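Local coordinates for conserved membrane protein (Chlamydia abortus, PDB 6GZU) that is a secreted effector of the CE clan that combines deubiquitinating and acetyltransferase activities and induces Golgi fragmentation, at residues L105-P109 against F156-I162; S133-L137 against F149-L153. One frame throughout, in Å; residues are numbered along the deposited sequence.

Interaction 1 (L105-P109 against F156-I162); sequences LWHHP and FINNRLI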
ATOM      1  N   LEU A 105      -1.020   1.071   5.009  1.00 17.33           N
ATOM      2  CA  LEU A 105      -1.044   0.201   6.170  1.00 17.42           C
ATOM      3  C   LEU A 105      -1.133   1.091   7.410  1.00 19.34           C
ATOM      4  O   LEU A 105      -0.251   1.931   7.619  1.00 22.17           O
ATOM      5  CB  LEU A 105       0.191  -0.732   6.176  1.00 21.59           C
ATOM      6  CG  LEU A 105       0.178  -1.926   7.139  1.00 22.68           C
ATOM      7  CD1 LEU A 105       1.140  -3.020   6.788  1.00 21.49           C
ATOM      8  CD2 LEU A 105       0.656  -1.375   8.500  1.00 22.78           C
ATOM      9  N   TRP A 106      -2.168   0.861   8.214  1.00 19.35           N
ATOM     10  CA  TRP A 106      -2.519   1.646   9.402  1.00 20.98           C
ATOM     11  C   TRP A 106      -1.996   0.931  10.638  1.00 21.01           C
ATOM     12  O   TRP A 106      -2.091  -0.284  10.740  1.00 21.21           O
ATOM     13  CB  TRP A 106      -4.036   1.724   9.499  1.00 22.45           C
ATOM     14  CG  TRP A 106      -4.522   2.640  10.550  1.00 24.19           C
ATOM     15  CD1 TRP A 106      -4.853   3.957  10.389  1.00 26.76           C
ATOM     16  CD2 TRP A 106      -4.793   2.323  11.937  1.00 25.18           C
ATOM     17  NE1 TRP A 106      -5.288   4.492  11.590  1.00 27.62           N
ATOM     18  CE2 TRP A 106      -5.265   3.514  12.550  1.00 26.54           C
ATOM     19  CE3 TRP A 106      -4.676   1.161  12.719  1.00 26.05           C
ATOM     20  CZ2 TRP A 106      -5.615   3.568  13.895  1.00 28.12           C
ATOM     21  CZ3 TRP A 106      -5.015   1.226  14.080  1.00 26.20           C
ATOM     22  CH2 TRP A 106      -5.486   2.412  14.641  1.00 28.13           C
ATOM     23  N   HIS A 107      -1.417   1.687  11.585  1.00 20.56           N
ATOM     24  CA  HIS A 107      -0.888   1.106  12.820  1.00 19.65           C
ATOM     25  C   HIS A 107      -1.103   1.979  14.026  1.00 20.21           C
ATOM     26  O   HIS A 107      -1.027   3.194  13.924  1.00 21.48           O
ATOM     27  CB  HIS A 107       0.616   0.840  12.691  1.00 21.49           C
ATOM     28  CG  HIS A 107       1.166   0.035  13.820  1.00 21.63           C
ATOM     29  ND1 HIS A 107       0.828  -1.291  14.007  1.00 22.89           N
ATOM     30  CD2 HIS A 107       2.034   0.355  14.821  1.00 22.21           C
ATOM     31  CE1 HIS A 107       1.458  -1.754  15.082  1.00 22.88           C
ATOM     32  NE2 HIS A 107       2.199  -0.780  15.588  1.00 22.19           N
ATOM     33  N   HIS A 108      -1.292   1.335  15.166  1.00 20.59           N
ATOM     34  CA  HIS A 108      -1.270   2.017  16.456  1.00 20.89           C
ATOM     35  C   HIS A 108      -0.557   1.076  17.405  1.00 22.43           C
ATOM     36  O   HIS A 108      -0.869  -0.116  17.456  1.00 24.07           O
ATOM     37  CB  HIS A 108      -2.674   2.283  16.972  1.00 22.21           C
ATOM     38  CG  HIS A 108      -2.689   3.223  18.134  1.00 21.80           C
ATOM     39  ND1 HIS A 108      -2.329   2.839  19.407  1.00 23.67           N
ATOM     40  CD2 HIS A 108      -2.998   4.540  18.209  1.00 22.29           C
ATOM     41  CE1 HIS A 108      -2.429   3.876  20.221  1.00 23.04           C
ATOM     42  NE2 HIS A 108      -2.839   4.922  19.520  1.00 22.88           N
ATOM     43  N   PRO A 109       0.396   1.604  18.194  1.00 23.06           N
ATOM     44  CA  PRO A 109       1.193   0.741  19.072  1.00 24.46           C
ATOM     45  C   PRO A 109       0.431   0.110  20.241  1.00 24.55           C
ATOM     46  O   PRO A 109       0.975  -0.840  20.854  1.00 26.53           O
ATOM     47  CB  PRO A 109       2.291   1.681  19.619  1.00 26.67           C
ATOM     48  CG  PRO A 109       2.272   2.899  18.682  1.00 25.71           C
ATOM     49  CD  PRO A 109       0.858   3.013  18.195  1.00 25.28           C
ATOM     50  N   PHE A 156       8.500   3.077  13.425  1.00 22.39           N
ATOM     51  CA  PHE A 156       7.298   3.224  14.222  1.00 23.00           C
ATOM     52  C   PHE A 156       6.623   1.900  14.565  1.00 23.29           C
ATOM     53  O   PHE A 156       6.118   1.743  15.681  1.00 26.76           O
ATOM     54  CB  PHE A 156       6.314   4.107  13.485  1.00 22.61           C
ATOM     55  CG  PHE A 156       5.131   4.546  14.318  1.00 23.06           C
ATOM     56  CD1 PHE A 156       3.991   3.739  14.402  1.00 24.62           C
ATOM     57  CD2 PHE A 156       5.128   5.752  15.003  1.00 22.49           C
ATOM     58  CE1 PHE A 156       2.884   4.108  15.135  1.00 24.47           C
ATOM     59  CE2 PHE A 156       4.030   6.120  15.735  1.00 22.47           C
ATOM     60  CZ  PHE A 156       2.905   5.308  15.833  1.00 23.10           C
ATOM     61  N   ILE A 157       6.600   0.954  13.621  1.00 22.29           N
ATOM     62  CA  ILE A 157       6.000  -0.324  13.898  1.00 23.05           C
ATOM     63  C   ILE A 157       7.043  -1.302  14.443  1.00 24.34           C
ATOM     64  O   ILE A 157       8.111  -1.505  13.837  1.00 23.95           O
ATOM     65  CB  ILE A 157       5.360  -0.953  12.637  1.00 21.23           C
ATOM     66  CG1 ILE A 157       4.476   0.074  11.910  1.00 21.49           C
ATOM     67  CG2 ILE A 157       4.557  -2.221  13.019  1.00 22.14           C
ATOM     68  CD1 ILE A 157       3.689  -0.589  10.755  1.00 21.61           C
ATOM     69  N   ASN A 158       6.777  -1.887  15.607  1.00 22.81           N
ATOM     70  CA  ASN A 158       7.743  -2.819  16.168  1.00 24.87           C
ATOM     71  C   ASN A 158       8.096  -3.906  15.171  1.00 24.35           C
ATOM     72  O   ASN A 158       7.209  -4.433  14.483  1.00 23.97           O
ATOM     73  CB  ASN A 158       7.195  -3.484  17.413  1.00 26.78           C
ATOM     74  CG  ASN A 158       8.284  -4.099  18.249  1.00 32.19           C
ATOM     75  OD1 ASN A 158       8.869  -5.127  17.915  1.00 32.15           O
ATOM     76  ND2 ASN A 158       8.593  -3.430  19.338  1.00 35.45           N
ATOM     77  N   ASN A 159       9.389  -4.254  15.065  1.00 24.96           N
ATOM     78  CA  ASN A 159       9.804  -5.293  14.121  1.00 26.59           C
ATOM     79  C   ASN A 159       9.061  -6.603  14.348  1.00 25.61           C
ATOM     80  O   ASN A 159       8.820  -7.367  13.388  1.00 25.83           O
ATOM     81  CB  ASN A 159      11.288  -5.611  14.264  1.00 27.94           C
ATOM     82  CG  ASN A 159      12.182  -4.592  13.645  1.00 31.45           C
ATOM     83  OD1 ASN A 159      11.748  -3.756  12.885  1.00 33.02           O
ATOM     84  ND2 ASN A 159      13.474  -4.658  13.977  1.00 36.45           N
ATOM     85  N   ARG A 160       8.721  -6.880  15.601  1.00 27.27           N
ATOM     86  CA  ARG A 160       7.985  -8.098  15.960  1.00 27.36           C
ATOM     87  C   ARG A 160       6.632  -8.217  15.283  1.00 25.35           C
ATOM     88  O   ARG A 160       6.099  -9.350  15.122  1.00 27.67           O
ATOM     89  CB  ARG A 160       7.845  -8.221  17.495  1.00 31.88           C
ATOM     90  CG  ARG A 160       9.165  -8.460  18.213  1.00 34.87           C
ATOM     91  CD  ARG A 160       9.026  -8.474  19.760  1.00 37.30           C
ATOM     92  N   LEU A 161       6.075  -7.078  14.857  1.00 24.66           N
ATOM     93  CA  LEU A 161       4.784  -7.065  14.207  1.00 25.17           C
ATOM     94  C   LEU A 161       4.877  -6.935  12.702  1.00 24.20           C
ATOM     95  O   LEU A 161       4.127  -7.613  11.965  1.00 25.76           O
ATOM     96  CB  LEU A 161       3.931  -5.933  14.771  1.00 25.86           C
ATOM     97  CG  LEU A 161       3.517  -6.083  16.220  1.00 27.64           C
ATOM     98  CD1 LEU A 161       2.576  -4.945  16.584  1.00 29.15           C
ATOM     99  CD2 LEU A 161       2.882  -7.432  16.524  1.00 31.28           C
ATOM    100  N   ILE A 162       5.751  -6.058  12.214  1.00 20.31           N
ATOM    101  CA  ILE A 162       5.818  -5.810  10.778  1.00 19.54           C
ATOM    102  C   ILE A 162       6.687  -6.830  10.071  1.00 19.24           C
ATOM    103  O   ILE A 162       6.324  -7.281   8.983  1.00 19.91           O
ATOM    104  CB  ILE A 162       6.249  -4.332  10.402  1.00 19.80           C
ATOM    105  CG1 ILE A 162       6.101  -4.076   8.895  1.00 20.07           C
ATOM    106  CG2 ILE A 162       7.685  -3.998  10.874  1.00 21.15           C
ATOM    107  CD1 ILE A 162       4.704  -4.286   8.373  1.00 21.58           C
TER
HETATM  108  O   HOH W   1       4.370  -1.221  17.344  1.00 22.87           O

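Interaction 2 (S133-L137 against F149-L153); sequences SHWTL and FFDSL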
ATOM      1  N   SER A 133      -3.698   7.916  14.218  1.00 29.22           N
ATOM      2  CA  SER A 133      -3.257   7.045  13.112  1.00 29.88           C
ATOM      3  C   SER A 133      -1.780   7.181  12.826  1.00 28.96           C
ATOM      4  O   SER A 133      -1.283   8.311  12.838  1.00 30.09           O
ATOM      5  CB  SER A 133      -3.936   7.475  11.801  1.00 30.95           C
ATOM      6  OG  SER A 133      -5.322   7.324  11.908  1.00 33.01           O
ATOM      7  N   HIS A 134      -1.099   6.070  12.490  1.00 26.08           N
ATOM      8  CA  HIS A 134       0.154   6.190  11.751  1.00 24.27           C
ATOM      9  C   HIS A 134      -0.012   5.385  10.483  1.00 22.80           C
ATOM     10  O   HIS A 134      -0.550   4.287  10.520  1.00 25.68           O
ATOM     11  CB  HIS A 134       1.392   5.701  12.535  1.00 27.39           C
ATOM     12  CG  HIS A 134       2.677   5.880  11.778  1.00 26.79           C
ATOM     13  ND1 HIS A 134       3.126   7.127  11.375  1.00 26.49           N
ATOM     14  CD2 HIS A 134       3.581   4.980  11.302  1.00 26.22           C
ATOM     15  CE1 HIS A 134       4.260   6.987  10.703  1.00 26.48           C
ATOM     16  NE2 HIS A 134       4.567   5.697  10.653  1.00 24.97           N
ATOM     17  N   TRP A 135       0.403   5.962   9.360  1.00 21.08           N
ATOM     18  CA  TRP A 135       0.304   5.330   8.049  1.00 19.57           C
ATOM     19  C   TRP A 135       1.662   4.975   7.507  1.00 20.40           C
ATOM     20  O   TRP A 135       2.603   5.782   7.590  1.00 21.44           O
ATOM     21  CB  TRP A 135      -0.380   6.291   7.076  1.00 20.33           C
ATOM     22  CG  TRP A 135      -1.813   6.533   7.367  1.00 21.04           C
ATOM     23  CD1 TRP A 135      -2.379   7.637   7.948  1.00 22.16           C
ATOM     24  CD2 TRP A 135      -2.882   5.686   7.019  1.00 21.57           C
ATOM     25  NE1 TRP A 135      -3.744   7.491   8.030  1.00 23.86           N
ATOM     26  CE2 TRP A 135      -4.079   6.303   7.422  1.00 23.54           C
ATOM     27  CE3 TRP A 135      -2.943   4.435   6.400  1.00 22.95           C
ATOM     28  CZ2 TRP A 135      -5.330   5.690   7.241  1.00 24.27           C
ATOM     29  CZ3 TRP A 135      -4.179   3.840   6.208  1.00 25.17           C
ATOM     30  CH2 TRP A 135      -5.353   4.460   6.622  1.00 25.33           C
ATOM     31  N   THR A 136       1.764   3.759   6.958  1.00 19.46           N
ATOM     32  CA  THR A 136       2.939   3.299   6.244  1.00 18.64           C
ATOM     33  C   THR A 136       2.484   2.669   4.945  1.00 17.94           C
ATOM     34  O   THR A 136       1.283   2.637   4.646  1.00 19.61           O
ATOM     35  CB  THR A 136       3.710   2.274   7.076  1.00 17.72           C
ATOM     36  OG1 THR A 136       2.862   1.152   7.367  1.00 19.68           O
ATOM     37  CG2 THR A 136       4.183   2.869   8.402  1.00 19.37           C
ATOM     38  N   LEU A 137       3.427   2.181   4.131  1.00 16.78           N
ATOM     39  CA  LEU A 137       3.069   1.667   2.794  1.00 16.72           C
ATOM     40  C   LEU A 137       3.825   0.367   2.549  1.00 16.53           C
ATOM     41  O   LEU A 137       5.040   0.311   2.756  1.00 16.95           O
ATOM     42  CB  LEU A 137       3.476   2.697   1.731  1.00 17.63           C
ATOM     43  CG  LEU A 137       3.151   2.319   0.279  1.00 19.61           C
ATOM     44  CD1 LEU A 137       1.627   2.303   0.091  1.00 21.37           C
ATOM     45  CD2 LEU A 137       3.836   3.282  -0.710  1.00 23.07           C
ATOM     46  N   PHE A 149       8.863  -1.737   2.066  1.00 17.69           N
ATOM     47  CA  PHE A 149       8.121  -1.158   3.174  1.00 17.72           C
ATOM     48  C   PHE A 149       8.609   0.266   3.427  1.00 17.41           C
ATOM     49  O   PHE A 149       9.821   0.506   3.670  1.00 18.81           O
ATOM     50  CB  PHE A 149       8.373  -1.999   4.442  1.00 17.52           C
ATOM     51  CG  PHE A 149       7.780  -1.405   5.684  1.00 17.47           C
ATOM     52  CD1 PHE A 149       6.406  -1.277   5.819  1.00 17.53           C
ATOM     53  CD2 PHE A 149       8.590  -0.977   6.707  1.00 19.01           C
ATOM     54  CE1 PHE A 149       5.852  -0.749   6.977  1.00 18.30           C
ATOM     55  CE2 PHE A 149       8.042  -0.461   7.855  1.00 18.05           C
ATOM     56  CZ  PHE A 149       6.692  -0.329   7.986  1.00 18.26           C
ATOM     57  N   PHE A 150       7.674   1.209   3.357  1.00 17.06           N
ATOM     58  CA  PHE A 150       7.977   2.615   3.624  1.00 16.56           C
ATOM     59  C   PHE A 150       7.296   3.125   4.867  1.00 17.87           C
ATOM     60  O   PHE A 150       6.087   3.048   4.990  1.00 18.61           O
ATOM     61  CB  PHE A 150       7.539   3.478   2.419  1.00 17.62           C
ATOM     62  CG  PHE A 150       7.726   4.951   2.634  1.00 18.69           C
ATOM     63  CD1 PHE A 150       6.749   5.695   3.298  1.00 18.91           C
ATOM     64  CD2 PHE A 150       8.883   5.604   2.203  1.00 18.44           C
ATOM     65  CE1 PHE A 150       6.940   7.053   3.529  1.00 18.91           C
ATOM     66  CE2 PHE A 150       9.059   6.980   2.442  1.00 20.26           C
ATOM     67  CZ  PHE A 150       8.083   7.684   3.076  1.00 20.12           C
ATOM     68  N   ASP A 151       8.097   3.626   5.812  1.00 18.76           N
ATOM     69  CA  ASP A 151       7.628   4.267   7.035  1.00 19.61           C
ATOM     70  C   ASP A 151       8.433   5.535   7.172  1.00 17.99           C
ATOM     71  O   ASP A 151       9.665   5.476   7.376  1.00 19.08           O
ATOM     72  CB  ASP A 151       7.906   3.344   8.211  1.00 20.34           C
ATOM     73  CG  ASP A 151       7.548   3.967   9.543  1.00 21.07           C
ATOM     74  OD1 ASP A 151       6.970   5.075   9.566  1.00 22.65           O
ATOM     75  OD2 ASP A 151       7.858   3.355  10.557  1.00 23.29           O
ATOM     76  N   SER A 152       7.768   6.689   7.058  1.00 20.02           N
ATOM     77  CA  SER A 152       8.450   7.969   7.187  1.00 21.53           C
ATOM     78  C   SER A 152       9.037   8.181   8.568  1.00 21.94           C
ATOM     79  O   SER A 152       9.907   9.053   8.730  1.00 23.81           O
ATOM     80  CB  SER A 152       7.526   9.152   6.828  1.00 23.18           C
ATOM     81  OG  SER A 152       6.230   9.042   7.435  1.00 24.32           O
ATOM     82  N   LEU A 153       8.609   7.394   9.566  1.00 20.29           N
ATOM     83  CA  LEU A 153       9.212   7.473  10.894  1.00 21.19           C
ATOM     84  C   LEU A 153      10.217   6.328  11.145  1.00 20.81           C
ATOM     85  O   LEU A 153      10.674   6.157  12.299  1.00 22.65           O
ATOM     86  CB  LEU A 153       8.115   7.482  11.947  1.00 21.80           C
ATOM     87  CG  LEU A 153       7.368   8.817  12.044  1.00 23.21           C
ATOM     88  CD1 LEU A 153       6.247   8.779  13.069  1.00 23.16           C
ATOM     89  CD2 LEU A 153       8.321   9.987  12.389  1.00 25.56           C
TER
HETATM   90  O   HOH W   2       4.865   6.689   6.333  1.00 19.81           O

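Interaction 1 (L105-P109 against F156-I162)
His-107, at the end of strand 100-107, lays its imidazole against Ile-157 and so joins the central mixed sheet of this Ulp1-like fold to the loop leading into helix 159-174. The branched isoleucine is the bump laid over the ring: Ile-157 CG2 stands 3.8 Å from the centroid of the His-107 ring and only 11° off its normal, a CH-pi contact over the middle of one face. Ile-157 CG1 lies on the same side of the ring plane, beside the CG-CD2 bond, so the isoleucine spans the imidazole obliquely. Its CD1 wedges into the notch between His-107 CB and Leu-105, 3.9 Å from Leu-105 CD2. The other leucine methyl, Leu-105 CD1, reaches Ile-162 CD1 on the first turn of the helix at 4.1 Å. A chi1 of -170°, CG anti to the backbone N, carries the His-107 ring off the strand toward 156-162, where Leu-161 CD1 is 3.7 Å from His-107 CE1 and Phe-156 CE1 sits near the ring plane, 3.9 Å from His-107 CD2. Pro-109 CG and CD come obliquely onto the CE1-CZ side of Phe-156, Pro-109 CG lying 3.8 Å from Phe-156 CZ and the side chains crossing at about a right angle. Asn-158 N-caps the helix, its OD1 accepting from Arg-160 N in the carbonyl plane, on a lone pair. The cap residue is also tied back to the strand by one water, which lies 2.8 Å from His-107 NE2 and accepts from Asn-158 N at 3.0 Å.

Interaction 2 (S133-L137 against F149-L153)
The His-Asp pair of a probable Cys-His-Asp catalytic triad, as in other Ulp1-type cysteine peptidases, spans this contact: His-134 and Asp-151 meet where the hairpin of strands 134-141 and 146-150 opens out. Both hold CG anti to the backbone N (chi1 -178° in His-134), which brings their ends together across the gap. His-134 NE2 donates to Asp-151 OD1 at 2.7 Å, its N-H aimed nearly straight (164°) and the oxygen almost in the imidazole plane. Seen from the carboxylate the approach is tilted, 43° out of its plane. Leu-153 N comes to the same OD1 from the opposite face at 2.8 Å, closing an Asx turn, so two N-H groups grip one oxygen; OD2 takes Phe-156 N, which further fixes the carboxylate's rotation. Apolar groups frame the pair. Leu-153 CD1 rests obliquely against the imidazole, 3.6 Å from His-134 CE1, and Thr-136 CG2 packs 3.7 Å from Asp-151 CG. Thr-136 OG1 bonds Leu-105 O on the neighbouring strand and also lies beside Phe-149 CE1. Farther into the hairpin Leu-137 and Phe-150 form an antiparallel hydrogen-bonded pair, Leu-137 N to Phe-150 O at 2.9 Å and Phe-150 N to Leu-137 O at 2.8 Å. Two residues nearer the triad a water stands in for the direct bond, donating to Trp-135 O at 2.7 Å and accepting from Ser-152 N at 3.0 Å. Helix 204-217 lies along one side, bringing Cys-204 to His-134 and Phe-211 into a stack with Phe-150, while Phe-149 packs on helix 159-174 and strand 100-107 flanks strand 134-141.

Overall arrangement
The centres of the two contacts are about 9 Å apart, and their first segments lie on neighbouring strands (100-107 and 134-141) of one sheet: backbone bonds join Leu-105 to Thr-136 and His-107 to His-134. Interaction 2 is buried, and tied by three direct hydrogen bonds between its segments within apolar surroundings. Interaction 1 is only partly buried, runs out to an exposed proline, and is held by apolar and CH-pi packing with a single bridging water. Each has a histidine, but one is fixed by hydrogen bonding and the other by packing over its face. Phe-156 links them, its CD1 packing 3.4 Å from His-134 CD2, so the loop that carries interaction 1 also helps wall the probable catalytic histidine.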